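Local structure of 3-phosphoshikimate 1-carboxyvinyltransferase (Streptomyces sviceus, 7M0O) at residues L283-S294 / A307-N318. The protein probably transfers the enolpyruvyl group of phosphoenolpyruvate to the 5-hydroxyl of shikimate-3-phosphate, the step that yields EPSP on the way to chorismate. Residues are numbered along the deposited sequence; the frame is centred on the assembly and turned at random.
Sequences LRGLTANMRDIS and ASAPVRIEDVAN
Ala288 and Ile313 pair at the middle of a parallel ladder between strands 286-289 and 311-314, the two strands of a beta-alpha-beta unit whose helix, 297-303, covers the Ala288 and Ile313 face. Backbone bonds run from Arg312 N to Leu286 O, Ala288 N to Arg312 O, Glu314 N to Ala288 O (2.9 Å) and Met290 N to Glu314 O. On that covered face Met290 SD lies 3.7 Å from Ile313 CG2, with Leu300 packed on both.

Past the strand ends Arg291 runs out alongside Asp315. Its CB sits 3.3 Å from Asp315 O, and CG stays near that oxygen. The chain is extended through CD, which passes Asp315 OD2, then bends at chi3 (40°), bringing NE to OD2. That salt bridge is weak and bent (3.3 Å), with OD2 at the guanidinium edge and in its plane. Guanidinium and carboxylate planes stand 60° apart. Beyond, NH1 meets Asp292 OD1 at 2.7 Å. Asp315 OD2 also takes Asn289 ND2 on its anti lone pair (3.1 Å), while Asn289 OD1 closes an Asx turn onto Arg291 N.

Asn318, predicted to bind shikimate-3-phosphate, gives ND2 to a lone pair of Arg291 O (3.2 Å). With an alanine in its place, Arg291 O would probably lose this donor and a gap open beside Ser294 CB. Asp315 OD2 thus takes an amide and a guanidinium N-H from the other segment, and the Asn318 amide adds a third tie between the loops, beside the predicted substrate site.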
ATOM      1  N   LEU A 283     -18.478   9.305  22.137  1.00 22.71           N
ATOM      2  CA  LEU A 283     -17.714   9.793  20.983  1.00 14.67           C
ATOM      3  C   LEU A 283     -17.405  11.256  21.257  1.00 16.02           C
ATOM      4  O   LEU A 283     -18.218  12.129  20.949  1.00 16.27           O
ATOM      5  CB  LEU A 283     -18.484   9.617  19.683  1.00 24.01           C
ATOM      6  CG  LEU A 283     -17.639   9.383  18.427  1.00 25.70           C
ATOM      7  CD1 LEU A 283     -16.904   8.067  18.491  1.00 16.89           C
ATOM      8  CD2 LEU A 283     -18.502   9.434  17.172  1.00 21.34           C
ATOM      9  N   ARG A 284     -16.250  11.524  21.857  1.00 11.35           N
ATOM     10  CA  ARG A 284     -15.949  12.863  22.348  1.00  9.55           C
ATOM     11  C   ARG A 284     -15.192  13.673  21.305  1.00 11.43           C
ATOM     12  O   ARG A 284     -14.252  13.181  20.677  1.00 12.07           O
ATOM     13  CB  ARG A 284     -15.133  12.792  23.644  1.00 11.55           C
ATOM     14  CG  ARG A 284     -15.882  12.053  24.736  1.00 15.62           C
ATOM     15  CD  ARG A 284     -15.188  12.136  26.086  1.00 15.71           C
ATOM     16  NE  ARG A 284     -13.832  11.593  26.041  1.00 17.83           N
ATOM     17  CZ  ARG A 284     -13.500  10.349  26.375  1.00 17.69           C
ATOM     18  NH1 ARG A 284     -14.428   9.489  26.781  1.00 17.46           N
ATOM     19  NH2 ARG A 284     -12.236   9.962  26.288  1.00 14.65           N
ATOM     20  N   GLY A 285     -15.582  14.940  21.156  1.00 10.03           N
ATOM     21  CA  GLY A 285     -14.864  15.813  20.252  1.00 13.93           C
ATOM     22  C   GLY A 285     -13.434  16.062  20.695  1.00 13.27           C
ATOM     23  O   GLY A 285     -13.055  15.869  21.852  1.00 12.80           O
ATOM     24  N   LEU A 286     -12.622  16.512  19.743  1.00 11.36           N
ATOM     25  CA  LEU A 286     -11.200  16.701  19.983  1.00 13.70           C
ATOM     26  C   LEU A 286     -10.603  17.478  18.823  1.00 11.99           C
ATOM     27  O   LEU A 286     -11.239  17.675  17.783  1.00 11.85           O
ATOM     28  CB  LEU A 286     -10.443  15.378  20.154  1.00 14.36           C
ATOM     29  CG  LEU A 286     -10.702  14.169  19.240  1.00 17.29           C
ATOM     30  CD1 LEU A 286     -10.419  14.433  17.772  1.00 23.83           C
ATOM     31  CD2 LEU A 286      -9.908  12.959  19.720  1.00 15.09           C
ATOM     32  N   THR A 287      -9.363  17.897  19.026  1.00 11.73           N
ATOM     33  CA  THR A 287      -8.481  18.359  17.967  1.00 11.71           C
ATOM     34  C   THR A 287      -7.467  17.266  17.682  1.00 11.21           C
ATOM     35  O   THR A 287      -6.846  16.743  18.610  1.00 12.58           O
ATOM     36  CB  THR A 287      -7.761  19.637  18.383  1.00 12.21           C
ATOM     37  OG1 THR A 287      -8.715  20.691  18.522  1.00 14.11           O
ATOM     38  CG2 THR A 287      -6.720  20.014  17.330  1.00 12.36           C
ATOM     39  N   ALA A 288      -7.282  16.933  16.404  1.00 10.46           N
ATOM     40  CA  ALA A 288      -6.357  15.876  16.015  1.00 12.29           C
ATOM     41  C   ALA A 288      -5.434  16.388  14.916  1.00 11.94           C
ATOM     42  O   ALA A 288      -5.898  16.863  13.873  1.00 12.85           O
ATOM     43  CB  ALA A 288      -7.122  14.631  15.548  1.00 12.79           C
ATOM     44  N   ASN A 289      -4.132  16.301  15.152  1.00 11.53           N
ATOM     45  CA  ASN A 289      -3.157  16.551  14.096  1.00 12.79           C
ATOM     46  C   ASN A 289      -3.033  15.273  13.278  1.00 13.12           C
ATOM     47  O   ASN A 289      -2.540  14.258  13.783  1.00 13.70           O
ATOM     48  CB  ASN A 289      -1.821  16.965  14.713  1.00  9.97           C
ATOM     49  CG  ASN A 289      -0.740  17.227  13.678  1.00 14.84           C
ATOM     50  OD1 ASN A 289      -0.583  16.488  12.701  1.00 11.82           O
ATOM     51  ND2 ASN A 289       0.031  18.282  13.905  1.00 16.08           N
ATOM     52  N   MET A 290      -3.491  15.302  12.016  1.00 10.39           N
ATOM     53  CA  MET A 290      -3.484  14.098  11.189  1.00  9.25           C
ATOM     54  C   MET A 290      -2.472  14.159  10.043  1.00  9.06           C
ATOM     55  O   MET A 290      -2.633  13.468   9.033  1.00 11.20           O
ATOM     56  CB  MET A 290      -4.899  13.816  10.668  1.00  8.79           C
ATOM     57  CG  MET A 290      -5.880  13.511  11.810  1.00 11.10           C
ATOM     58  SD  MET A 290      -7.549  12.944  11.306  1.00 12.13           S
ATOM     59  CE  MET A 290      -7.280  11.190  11.007  1.00 11.70           C
ATOM     60  N   ARG A 291      -1.412  14.969  10.194  1.00 10.22           N
ATOM     61  CA  ARG A 291      -0.399  15.097   9.136  1.00 11.58           C
ATOM     62  C   ARG A 291       0.137  13.742   8.682  1.00 16.16           C
ATOM     63  O   ARG A 291       0.249  13.474   7.479  1.00 16.03           O
ATOM     64  CB  ARG A 291       0.758  15.982   9.605  1.00 15.53           C
ATOM     65  CG  ARG A 291       1.859  16.105   8.546  1.00 16.21           C
ATOM     66  CD  ARG A 291       2.986  17.000   9.019  1.00 22.71           C
ATOM     67  NE  ARG A 291       3.286  16.765  10.428  1.00 34.26           N
ATOM     68  CZ  ARG A 291       4.126  15.838  10.871  1.00 37.78           C
ATOM     69  NH1 ARG A 291       4.766  15.054  10.012  1.00 42.42           N
ATOM     70  NH2 ARG A 291       4.325  15.698  12.174  1.00 41.92           N
ATOM     71  N   ASP A 292       0.488  12.879   9.632  1.00 13.78           N
ATOM     72  CA  ASP A 292       1.143  11.618   9.318  1.00 12.63           C
ATOM     73  C   ASP A 292       0.173  10.460   9.107  1.00 12.75           C
ATOM     74  O   ASP A 292       0.625   9.349   8.799  1.00 13.71           O
ATOM     75  CB  ASP A 292       2.141  11.267  10.425  1.00 12.46           C
ATOM     76  CG  ASP A 292       3.304  12.230  10.465  1.00 19.78           C
ATOM     77  OD1 ASP A 292       3.685  12.708   9.374  1.00 27.45           O
ATOM     78  OD2 ASP A 292       3.818  12.505  11.570  1.00 32.48           O
ATOM     79  N   ILE A 293      -1.136  10.683   9.255  1.00 12.11           N
ATOM     80  CA  ILE A 293      -2.143   9.667   8.937  1.00 11.43           C
ATOM     81  C   ILE A 293      -3.227  10.280   8.049  1.00 11.75           C
ATOM     82  O   ILE A 293      -4.417   9.997   8.212  1.00 12.96           O
ATOM     83  CB  ILE A 293      -2.747   9.040  10.216  1.00 13.34           C
ATOM     84  CG1 ILE A 293      -3.258  10.097  11.208  1.00 13.53           C
ATOM     85  CG2 ILE A 293      -1.717   8.135  10.906  1.00 10.90           C
ATOM     86  CD1 ILE A 293      -4.177   9.497  12.275  1.00 12.37           C
ATOM     87  N   SER A 294      -2.828  11.102   7.075  1.00 11.02           N
ATOM     88  CA  SER A 294      -3.792  11.982   6.421  1.00 10.25           C
ATOM     89  C   SER A 294      -4.786  11.256   5.508  1.00  9.95           C
ATOM     90  O   SER A 294      -5.869  11.797   5.260  1.00 11.77           O
ATOM     91  CB  SER A 294      -3.059  13.070   5.625  1.00 13.63           C
ATOM     92  OG  SER A 294      -2.238  12.518   4.623  1.00 17.06           O
ATOM     93  N   ALA A 307     -20.139  13.487  17.221  1.00 13.11           N
ATOM     94  CA  ALA A 307     -19.285  13.705  18.385  1.00 13.46           C
ATOM     95  C   ALA A 307     -19.971  14.624  19.399  1.00 12.39           C
ATOM     96  O   ALA A 307     -20.995  15.255  19.124  1.00 15.01           O
ATOM     97  CB  ALA A 307     -17.931  14.288  17.966  1.00 12.04           C
ATOM     98  N   SER A 308     -19.386  14.677  20.599  1.00 13.38           N
ATOM     99  CA  SER A 308     -19.900  15.461  21.723  1.00 12.40           C
ATOM    100  C   SER A 308     -19.552  16.941  21.649  1.00 14.50           C
ATOM    101  O   SER A 308     -20.081  17.720  22.450  1.00 14.23           O
ATOM    102  CB  SER A 308     -19.330  14.919  23.032  1.00 12.02           C
ATOM    103  OG  SER A 308     -17.967  15.305  23.182  1.00 13.81           O
ATOM    104  N   ALA A 309     -18.643  17.336  20.749  1.00 12.72           N
ATOM    105  CA  ALA A 309     -18.084  18.685  20.682  1.00 11.37           C
ATOM    106  C   ALA A 309     -17.399  18.833  19.328  1.00 12.22           C
ATOM    107  O   ALA A 309     -17.256  17.832  18.622  1.00 12.03           O
ATOM    108  CB  ALA A 309     -17.084  18.911  21.819  1.00 12.78           C
ATOM    109  N   PRO A 310     -16.930  20.030  18.933  1.00 14.26           N
ATOM    110  CA  PRO A 310     -16.269  20.158  17.625  1.00 12.26           C
ATOM    111  C   PRO A 310     -15.116  19.179  17.439  1.00 13.53           C
ATOM    112  O   PRO A 310     -14.385  18.840  18.380  1.00 11.82           O
ATOM    113  CB  PRO A 310     -15.768  21.606  17.617  1.00 14.93           C
ATOM    114  CG  PRO A 310     -16.749  22.318  18.472  1.00 16.59           C
ATOM    115  CD  PRO A 310     -17.172  21.350  19.541  1.00 16.22           C
ATOM    116  N   VAL A 311     -14.958  18.733  16.201  1.00  9.56           N
ATOM    117  CA  VAL A 311     -13.828  17.915  15.789  1.00 11.42           C
ATOM    118  C   VAL A 311     -13.000  18.797  14.871  1.00  9.88           C
ATOM    119  O   VAL A 311     -13.468  19.206  13.805  1.00 10.48           O
ATOM    120  CB  VAL A 311     -14.270  16.620  15.093  1.00 12.97           C
ATOM    121  CG1 VAL A 311     -13.062  15.885  14.548  1.00 14.52           C
ATOM    122  CG2 VAL A 311     -15.043  15.728  16.086  1.00 13.18           C
ATOM    123  N   ARG A 312     -11.793  19.132  15.295  1.00  8.59           N
ATOM    124  CA  ARG A 312     -10.911  19.964  14.489  1.00  8.89           C
ATOM    125  C   ARG A 312      -9.724  19.130  14.033  1.00  9.97           C
ATOM    126  O   ARG A 312      -8.958  18.628  14.869  1.00 12.92           O
ATOM    127  CB  ARG A 312     -10.451  21.188  15.277  1.00 11.59           C
ATOM    128  CG  ARG A 312      -9.627  22.169  14.445  1.00 16.78           C
ATOM    129  CD  ARG A 312      -9.358  23.448  15.214  1.00 17.48           C
ATOM    130  NE  ARG A 312      -8.350  24.310  14.597  1.00 18.95           N
ATOM    131  CZ  ARG A 312      -8.638  25.429  13.940  1.00 16.90           C
ATOM    132  NH1 ARG A 312      -9.898  25.819  13.812  1.00 20.65           N
ATOM    133  NH2 ARG A 312      -7.662  26.168  13.429  1.00 19.05           N
ATOM    134  N   ILE A 313      -9.559  19.003  12.716  1.00  8.44           N
ATOM    135  CA  ILE A 313      -8.468  18.233  12.123  1.00 11.35           C
ATOM    136  C   ILE A 313      -7.427  19.216  11.595  1.00 11.50           C
ATOM    137  O   ILE A 313      -7.743  20.066  10.758  1.00 10.30           O
ATOM    138  CB  ILE A 313      -8.983  17.303  11.011  1.00 10.32           C
ATOM    139  CG1 ILE A 313     -10.043  16.341  11.555  1.00 11.00           C
ATOM    140  CG2 ILE A 313      -7.837  16.494  10.393  1.00 11.34           C
ATOM    141  CD1 ILE A 313     -10.596  15.414  10.468  1.00 12.43           C
ATOM    142  N   GLU A 314      -6.185  19.119  12.092  1.00  7.91           N
ATOM    143  CA  GLU A 314      -5.166  20.124  11.831  1.00 10.19           C
ATOM    144  C   GLU A 314      -3.972  19.511  11.107  1.00 11.45           C
ATOM    145  O   GLU A 314      -3.749  18.296  11.149  1.00 11.87           O
ATOM    146  CB  GLU A 314      -4.674  20.782  13.140  1.00 14.18           C
ATOM    147  CG  GLU A 314      -5.689  21.707  13.762  1.00 14.38           C
ATOM    148  CD  GLU A 314      -5.205  22.363  15.038  1.00 21.32           C
ATOM    149  OE1 GLU A 314      -4.195  21.907  15.619  1.00 22.12           O
ATOM    150  OE2 GLU A 314      -5.861  23.331  15.468  1.00 20.84           O
ATOM    151  N   ASP A 315      -3.208  20.385  10.431  1.00 12.68           N
ATOM    152  CA  ASP A 315      -1.942  20.023   9.788  1.00 14.94           C
ATOM    153  C   ASP A 315      -2.160  19.069   8.610  1.00 15.23           C
ATOM    154  O   ASP A 315      -1.362  18.157   8.378  1.00 12.25           O
ATOM    155  CB  ASP A 315      -0.959  19.433  10.805  1.00 11.74           C
ATOM    156  CG  ASP A 315       0.514  19.725  10.473  1.00 16.66           C
ATOM    157  OD1 ASP A 315       0.830  20.334   9.419  1.00 16.96           O
ATOM    158  OD2 ASP A 315       1.371  19.329  11.290  1.00 19.06           O
ATOM    159  N   VAL A 316      -3.216  19.309   7.827  1.00 11.37           N
ATOM    160  CA  VAL A 316      -3.556  18.427   6.718  1.00 12.89           C
ATOM    161  C   VAL A 316      -3.548  19.205   5.404  1.00 11.74           C
ATOM    162  O   VAL A 316      -4.412  18.998   4.547  1.00 14.34           O
ATOM    163  CB  VAL A 316      -4.915  17.727   6.948  1.00 13.30           C
ATOM    164  CG1 VAL A 316      -4.750  16.608   7.975  1.00 12.10           C
ATOM    165  CG2 VAL A 316      -6.008  18.723   7.413  1.00  9.45           C
ATOM    166  N   ALA A 317      -2.549  20.080   5.227  1.00 12.99           N
ATOM    167  CA  ALA A 317      -2.325  20.686   3.918  1.00 14.16           C
ATOM    168  C   ALA A 317      -2.221  19.638   2.822  1.00 14.04           C
ATOM    169  O   ALA A 317      -2.689  19.866   1.695  1.00 16.14           O
ATOM    170  CB  ALA A 317      -1.048  21.538   3.936  1.00 16.76           C
ATOM    171  N   ASN A 318      -1.640  18.479   3.146  1.00 13.10           N
ATOM    172  CA  ASN A 318      -1.394  17.441   2.146  1.00 16.99           C
ATOM    173  C   ASN A 318      -2.688  16.898   1.557  1.00 21.94           C
ATOM    174  O   ASN A 318      -2.691  16.421   0.418  1.00 24.40           O
ATOM    175  CB  ASN A 318      -0.550  16.298   2.743  1.00 19.40           C
ATOM    176  CG  ASN A 318      -0.976  15.906   4.169  1.00 20.21           C
ATOM    177  OD1 ASN A 318      -2.099  16.172   4.590  1.00 21.75           O
ATOM    178  ND2 ASN A 318      -0.063  15.278   4.914  1.00 21.78           N
TER